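Local coordinates for probable zinc protease PqqL (Escherichia coli, PDB 6OFT), which is probably a zinc-dependent endopeptidase of the M16 family that cleaves peptides in the periplasm, seen here as the N-terminal half of the protein, at residues Asn33-Gln37 with Val113-Phe117; Met60-Thr66 with Glu119-Thr125. Numbering follows the deposited sequence.

Both contacts use helix 107-122 of the M16 peptidase domain that carries the predicted zinc site. Interaction 1 lays the middle of this helix against strand 31-38 of the sheet; interaction 2 takes its last turn and the residues that follow, and ties them to the loop leaving helix 52-59. Their centres are 12 Å apart, and they touch where L36 CD2 meets S121 OG at 3.7 Å; the rings of F117 and W120 also meet edge-to-face. Helix 52-59 carries the predicted zinc ligands H54 and H58 and the predicted proton acceptor E57. The E57 side chain lies about 5 Å from that of F61 and about 10 Å from that of L36.

Interaction 1. Residues Asn33-Gln37 with Val113-Phe117; sequences NLWLQ and VMAIF
This is alpha/beta packing in the M16 peptidase domain: helix 107-122 lies on one face of the six-stranded mixed sheet, here against strand 31-38. Build 33-37 as extended strand (phi -104 to -122°, psi 111 to 132°) and 113-117 as regular alpha helix, with F117 N bonded to V113 O at 3.0 Å. The segments run nearly parallel, their axes at 6° and 10.3 Å apart at closest approach; L34 sits across from M114 (CA-CA 8.6 Å) and L36 from F117 (7.3 Å).

Strand alternation sorts the side chains. L34 (m, t) and L36 (t, p) point their CB atoms toward the helix, while W35 points away and packs on helix 378-391, so the strand is covered on both faces. Its backbone is hydrogen-bonded to strands 96-103 and 199-205, and no hydrogen bond links it to the helix segment.

The segments bury 248 Å² between them, F117 (91 Å²) and L34 (73 Å²) having the largest shares. Among the apolar contacts, L34 CD1 meets V113 CG1 at 3.8 Å and M114 SD at 4.1 Å; M114 starts out sideways, and chi1 and chi2, both m, bring SD in. F117 (chi1 -86°) reaches between the two leucines: its CE2 is 3.7 Å from L34 CB and its CD1, across the ring, 3.5 Å from L36 CB. L102, F201 and V203 of the flanking strands extend the core around L34.

The ring also meets the strand backbone, obliquely: F117 CZ lies 3.2 Å from L34 O.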
loop_
_atom_site.group_PDB
_atom_site.type_symbol
_atom_site.label_atom_id
_atom_site.label_comp_id
_atom_site.label_asym_id
_atom_site.label_seq_id
_atom_site.Cartn_x
_atom_site.Cartn_y
_atom_site.Cartn_z
ATOM N N ASN A 33 11.832 -16.504 1.879
ATOM C CA ASN A 33 10.592 -15.990 2.420
ATOM C C ASN A 33 9.511 -16.913 1.911
ATOM O O ASN A 33 9.499 -17.275 0.723
ATOM C CB ASN A 33 10.326 -14.560 1.964
ATOM C CG ASN A 33 11.042 -13.516 2.768
ATOM O OD1 ASN A 33 11.691 -13.799 3.781
ATOM N ND2 ASN A 33 10.965 -12.284 2.309
ATOM N N LEU A 34 8.666 -17.370 2.831
ATOM C CA LEU A 34 7.525 -18.232 2.530
ATOM C C LEU A 34 6.320 -17.481 3.052
ATOM O O LEU A 34 6.233 -17.228 4.258
ATOM C CB LEU A 34 7.649 -19.620 3.197
ATOM C CG LEU A 34 8.902 -20.459 2.897
ATOM C CD1 LEU A 34 8.898 -21.724 3.730
ATOM C CD2 LEU A 34 9.010 -20.823 1.399
ATOM N N TRP A 35 5.468 -16.996 2.132
ATOM C CA TRP A 35 4.287 -16.223 2.493
ATOM C C TRP A 35 3.041 -16.890 1.965
ATOM O O TRP A 35 2.973 -17.203 0.770
ATOM C CB TRP A 35 4.327 -14.788 1.903
ATOM C CG TRP A 35 5.315 -13.802 2.473
ATOM C CD1 TRP A 35 6.429 -14.068 3.228
ATOM C CD2 TRP A 35 5.328 -12.392 2.224
ATOM N NE1 TRP A 35 7.093 -12.897 3.519
ATOM C CE2 TRP A 35 6.444 -11.852 2.906
ATOM C CE3 TRP A 35 4.502 -11.526 1.477
ATOM C CZ2 TRP A 35 6.777 -10.490 2.839
ATOM C CZ3 TRP A 35 4.804 -10.167 1.452
ATOM C CH2 TRP A 35 5.921 -9.661 2.136
ATOM N N LEU A 36 2.024 -17.041 2.833
ATOM C CA LEU A 36 0.721 -17.546 2.437
ATOM C C LEU A 36 -0.206 -16.327 2.370
ATOM O O LEU A 36 -0.439 -15.644 3.381
ATOM C CB LEU A 36 0.171 -18.621 3.396
ATOM C CG LEU A 36 -1.280 -19.074 3.103
ATOM C CD1 LEU A 36 -1.395 -19.754 1.694
ATOM C CD2 LEU A 36 -1.819 -19.975 4.232
ATOM N N GLN A 37 -0.728 -16.065 1.170
ATOM C CA GLN A 37 -1.582 -14.922 0.912
ATOM C C GLN A 37 -3.037 -15.319 0.683
ATOM O O GLN A 37 -3.356 -15.992 -0.290
ATOM C CB GLN A 37 -1.002 -14.099 -0.268
ATOM C CG GLN A 37 -1.899 -12.971 -0.801
ATOM C CD GLN A 37 -1.315 -12.409 -2.060
ATOM O OE1 GLN A 37 -1.184 -13.099 -3.073
ATOM N NE2 GLN A 37 -0.922 -11.155 -2.023
ATOM N N VAL A 113 8.050 -26.115 8.436
ATOM C CA VAL A 113 7.374 -24.827 8.197
ATOM C C VAL A 113 6.212 -25.028 7.186
ATOM O O VAL A 113 5.105 -24.526 7.401
ATOM C CB VAL A 113 8.387 -23.706 7.771
ATOM C CG1 VAL A 113 7.675 -22.476 7.228
ATOM C CG2 VAL A 113 9.298 -23.307 8.931
ATOM N N MET A 114 6.455 -25.812 6.129
ATOM C CA MET A 114 5.447 -26.120 5.100
ATOM C C MET A 114 4.251 -26.889 5.691
ATOM O O MET A 114 3.118 -26.669 5.268
ATOM C CB MET A 114 6.079 -26.935 3.966
ATOM C CG MET A 114 6.984 -26.126 3.046
ATOM S SD MET A 114 6.254 -24.610 2.370
ATOM C CE MET A 114 4.910 -25.264 1.392
ATOM N N ALA A 115 4.513 -27.779 6.664
ATOM C CA ALA A 115 3.489 -28.576 7.352
ATOM C C ALA A 115 2.576 -27.656 8.178
ATOM O O ALA A 115 1.359 -27.855 8.173
ATOM C CB ALA A 115 4.137 -29.622 8.232
ATOM N N ILE A 116 3.160 -26.602 8.811
ATOM C CA ILE A 116 2.422 -25.573 9.556
ATOM C C ILE A 116 1.544 -24.765 8.578
ATOM O O ILE A 116 0.392 -24.490 8.900
ATOM C CB ILE A 116 3.367 -24.678 10.412
ATOM C CG1 ILE A 116 4.007 -25.491 11.574
ATOM C CG2 ILE A 116 2.627 -23.444 10.954
ATOM C CD1 ILE A 116 5.158 -24.826 12.300
ATOM N N PHE A 117 2.074 -24.401 7.389
ATOM C CA PHE A 117 1.302 -23.655 6.379
ATOM C C PHE A 117 0.095 -24.463 5.898
ATOM O O PHE A 117 -0.985 -23.900 5.713
ATOM C CB PHE A 117 2.172 -23.219 5.183
ATOM C CG PHE A 117 2.907 -21.902 5.350
ATOM C CD1 PHE A 117 2.214 -20.700 5.386
ATOM C CD2 PHE A 117 4.297 -21.864 5.402
ATOM C CE1 PHE A 117 2.895 -19.481 5.492
ATOM C CE2 PHE A 117 4.978 -20.645 5.498
ATOM C CZ PHE A 117 4.273 -19.463 5.547
#

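Interaction 2. Residues Met60-Thr66 with Glu119-Thr125; sequences MFNGTKT and EWSNAAT
A single beta bridge, T64 with A124 (CA-CA 4.1 Å), joins the irregular loop after the predicted zinc-binding helix 52-59 to the end of helix 107-122 and the residues beyond. M60 CB lies over the five-membered ring of W120, a CH-pi contact 3.9 Å from its centroid; chi1 and chi2 (m, m) carry M60 SD to an oblique Met-aromatic contact, and M60 O accepts a weak hydrogen bond from W120 NE1 (2.8 Å). F61 CE1 lies 3.5 Å from W120 CZ2, the rings oblique. G63, at phi/psi 143/125°, adopts a backbone that calls for glycine; G63 O accepts a hydrogen bond from T125 N (3.0 Å). T64 (p) gives OG1 to E119 OE1 at 2.8 Å. K65 N bonds A123 O (2.9 Å), completing the bridge, while K65 NZ forms a salt bridge to E119 OE2 (2.9 Å). The E119 carboxylate thus gathers three successive residues, the last being T66, whose N reaches E119 OE1 at 3.0 Å and whose OG1 donates to E119 OE2 at 2.7 Å.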
loop_
_atom_site.group_PDB
_atom_site.type_symbol
_atom_site.label_atom_id
_atom_site.label_comp_id
_atom_site.label_asym_id
_atom_site.label_seq_id
_atom_site.Cartn_x
_atom_site.Cartn_y
_atom_site.Cartn_z
ATOM N N MET A 60 -4.549 -18.223 14.046
ATOM C CA MET A 60 -3.679 -19.189 13.357
ATOM C C MET A 60 -2.505 -19.610 14.240
ATOM O O MET A 60 -1.988 -20.724 14.115
ATOM C CB MET A 60 -3.177 -18.637 12.003
ATOM C CG MET A 60 -4.277 -18.465 10.953
ATOM S SD MET A 60 -5.318 -19.914 10.629
ATOM C CE MET A 60 -6.787 -19.426 11.496
ATOM N N PHE A 61 -2.134 -18.740 15.174
ATOM C CA PHE A 61 -1.031 -18.967 16.102
ATOM C C PHE A 61 -1.513 -19.525 17.438
ATOM O O PHE A 61 -0.713 -19.617 18.371
ATOM C CB PHE A 61 -0.240 -17.653 16.298
ATOM C CG PHE A 61 0.256 -17.080 14.990
ATOM C CD1 PHE A 61 1.448 -17.525 14.424
ATOM C CD2 PHE A 61 -0.479 -16.115 14.310
ATOM C CE1 PHE A 61 1.901 -16.998 13.213
ATOM C CE2 PHE A 61 -0.037 -15.613 13.086
ATOM C CZ PHE A 61 1.153 -16.055 12.549
ATOM N N ASN A 62 -2.795 -19.923 17.540
ATOM C CA ASN A 62 -3.314 -20.409 18.812
ATOM C C ASN A 62 -4.006 -21.785 18.756
ATOM O O ASN A 62 -4.748 -22.133 19.672
ATOM C CB ASN A 62 -4.222 -19.344 19.460
ATOM C CG ASN A 62 -3.431 -18.144 19.910
ATOM O OD1 ASN A 62 -2.759 -18.161 20.950
ATOM N ND2 ASN A 62 -3.456 -17.090 19.114
ATOM N N GLY A 63 -3.706 -22.577 17.740
ATOM C CA GLY A 63 -4.241 -23.926 17.654
ATOM C C GLY A 63 -4.613 -24.447 16.287
ATOM O O GLY A 63 -5.425 -23.857 15.574
ATOM N N THR A 64 -4.036 -25.592 15.937
ATOM C CA THR A 64 -4.353 -26.331 14.710
ATOM C C THR A 64 -4.568 -27.777 15.164
ATOM O O THR A 64 -4.325 -28.081 16.336
ATOM C CB THR A 64 -3.271 -26.214 13.601
ATOM O OG1 THR A 64 -2.137 -27.024 13.918
ATOM C CG2 THR A 64 -2.859 -24.764 13.271
ATOM N N LYS A 65 -5.016 -28.653 14.250
ATOM C CA LYS A 65 -5.271 -30.070 14.497
ATOM C C LYS A 65 -4.041 -30.783 15.095
ATOM O O LYS A 65 -4.182 -31.444 16.118
ATOM C CB LYS A 65 -5.749 -30.749 13.193
ATOM C CG LYS A 65 -5.941 -32.266 13.294
ATOM C CD LYS A 65 -6.246 -32.933 11.945
ATOM C CE LYS A 65 -5.040 -33.125 11.046
ATOM N NZ LYS A 65 -4.823 -31.960 10.143
ATOM N N THR A 66 -2.857 -30.638 14.481
ATOM C CA THR A 66 -1.621 -31.277 14.967
ATOM C C THR A 66 -0.948 -30.472 16.095
ATOM O O THR A 66 -0.305 -31.058 16.972
ATOM C CB THR A 66 -0.669 -31.565 13.796
ATOM O OG1 THR A 66 -1.418 -32.143 12.728
ATOM C CG2 THR A 66 0.488 -32.514 14.174
ATOM N N GLU A 119 -1.686 -26.647 7.600
ATOM C CA GLU A 119 -2.684 -26.597 8.662
ATOM C C GLU A 119 -3.290 -25.217 8.856
ATOM O O GLU A 119 -4.439 -25.125 9.264
ATOM C CB GLU A 119 -2.130 -27.153 9.978
ATOM C CG GLU A 119 -1.681 -28.594 9.808
ATOM C CD GLU A 119 -2.166 -29.538 10.881
ATOM O OE1 GLU A 119 -2.507 -29.072 11.994
ATOM O OE2 GLU A 119 -2.205 -30.755 10.601
ATOM N N TRP A 120 -2.549 -24.135 8.553
ATOM C CA TRP A 120 -3.158 -22.812 8.645
ATOM C C TRP A 120 -4.229 -22.707 7.541
ATOM O O TRP A 120 -5.249 -22.055 7.740
ATOM C CB TRP A 120 -2.098 -21.716 8.457
ATOM C CG TRP A 120 -1.247 -21.447 9.665
ATOM C CD1 TRP A 120 -1.523 -21.776 10.963
ATOM C CD2 TRP A 120 0.008 -20.758 9.681
ATOM N NE1 TRP A 120 -0.524 -21.312 11.791
ATOM C CE2 TRP A 120 0.420 -20.666 11.032
ATOM C CE3 TRP A 120 0.818 -20.177 8.682
ATOM C CZ2 TRP A 120 1.608 -20.029 11.410
ATOM C CZ3 TRP A 120 1.993 -19.542 9.061
ATOM C CH2 TRP A 120 2.371 -19.464 10.411
ATOM N N SER A 121 -3.987 -23.382 6.388
ATOM C CA SER A 121 -4.878 -23.394 5.230
ATOM C C SER A 121 -6.289 -23.950 5.485
ATOM O O SER A 121 -7.234 -23.416 4.903
ATOM C CB SER A 121 -4.233 -24.132 4.063
ATOM O OG SER A 121 -3.078 -23.441 3.617
ATOM N N ASN A 122 -6.432 -25.020 6.309
ATOM C CA ASN A 122 -7.732 -25.671 6.568
ATOM C C ASN A 122 -7.870 -26.416 7.922
ATOM O O ASN A 122 -8.903 -27.056 8.139
ATOM C CB ASN A 122 -8.059 -26.650 5.409
ATOM C CG ASN A 122 -7.265 -27.942 5.423
ATOM O OD1 ASN A 122 -6.196 -28.066 6.043
ATOM N ND2 ASN A 122 -7.791 -28.952 4.753
ATOM N N ALA A 123 -6.849 -26.385 8.806
ATOM C CA ALA A 123 -6.927 -27.178 10.042
ATOM C C ALA A 123 -6.810 -26.376 11.356
ATOM O O ALA A 123 -6.559 -26.978 12.405
ATOM C CB ALA A 123 -5.911 -28.310 10.008
ATOM N N ALA A 124 -7.078 -25.058 11.320
ATOM C CA ALA A 124 -7.109 -24.216 12.534
ATOM C C ALA A 124 -8.320 -24.680 13.367
ATOM O O ALA A 124 -9.364 -24.982 12.783
ATOM C CB ALA A 124 -7.267 -22.756 12.163
ATOM N N THR A 125 -8.177 -24.765 14.705
ATOM C CA THR A 125 -9.228 -25.339 15.567
ATOM C C THR A 125 -10.145 -24.348 16.309
ATOM O O THR A 125 -11.254 -24.753 16.681
ATOM C CB THR A 125 -8.624 -26.331 16.579
ATOM O OG1 THR A 125 -7.605 -25.680 17.339
ATOM C CG2 THR A 125 -8.066 -27.584 15.904
HETATM O O HOH W 1 -7.316 -22.686 18.911
#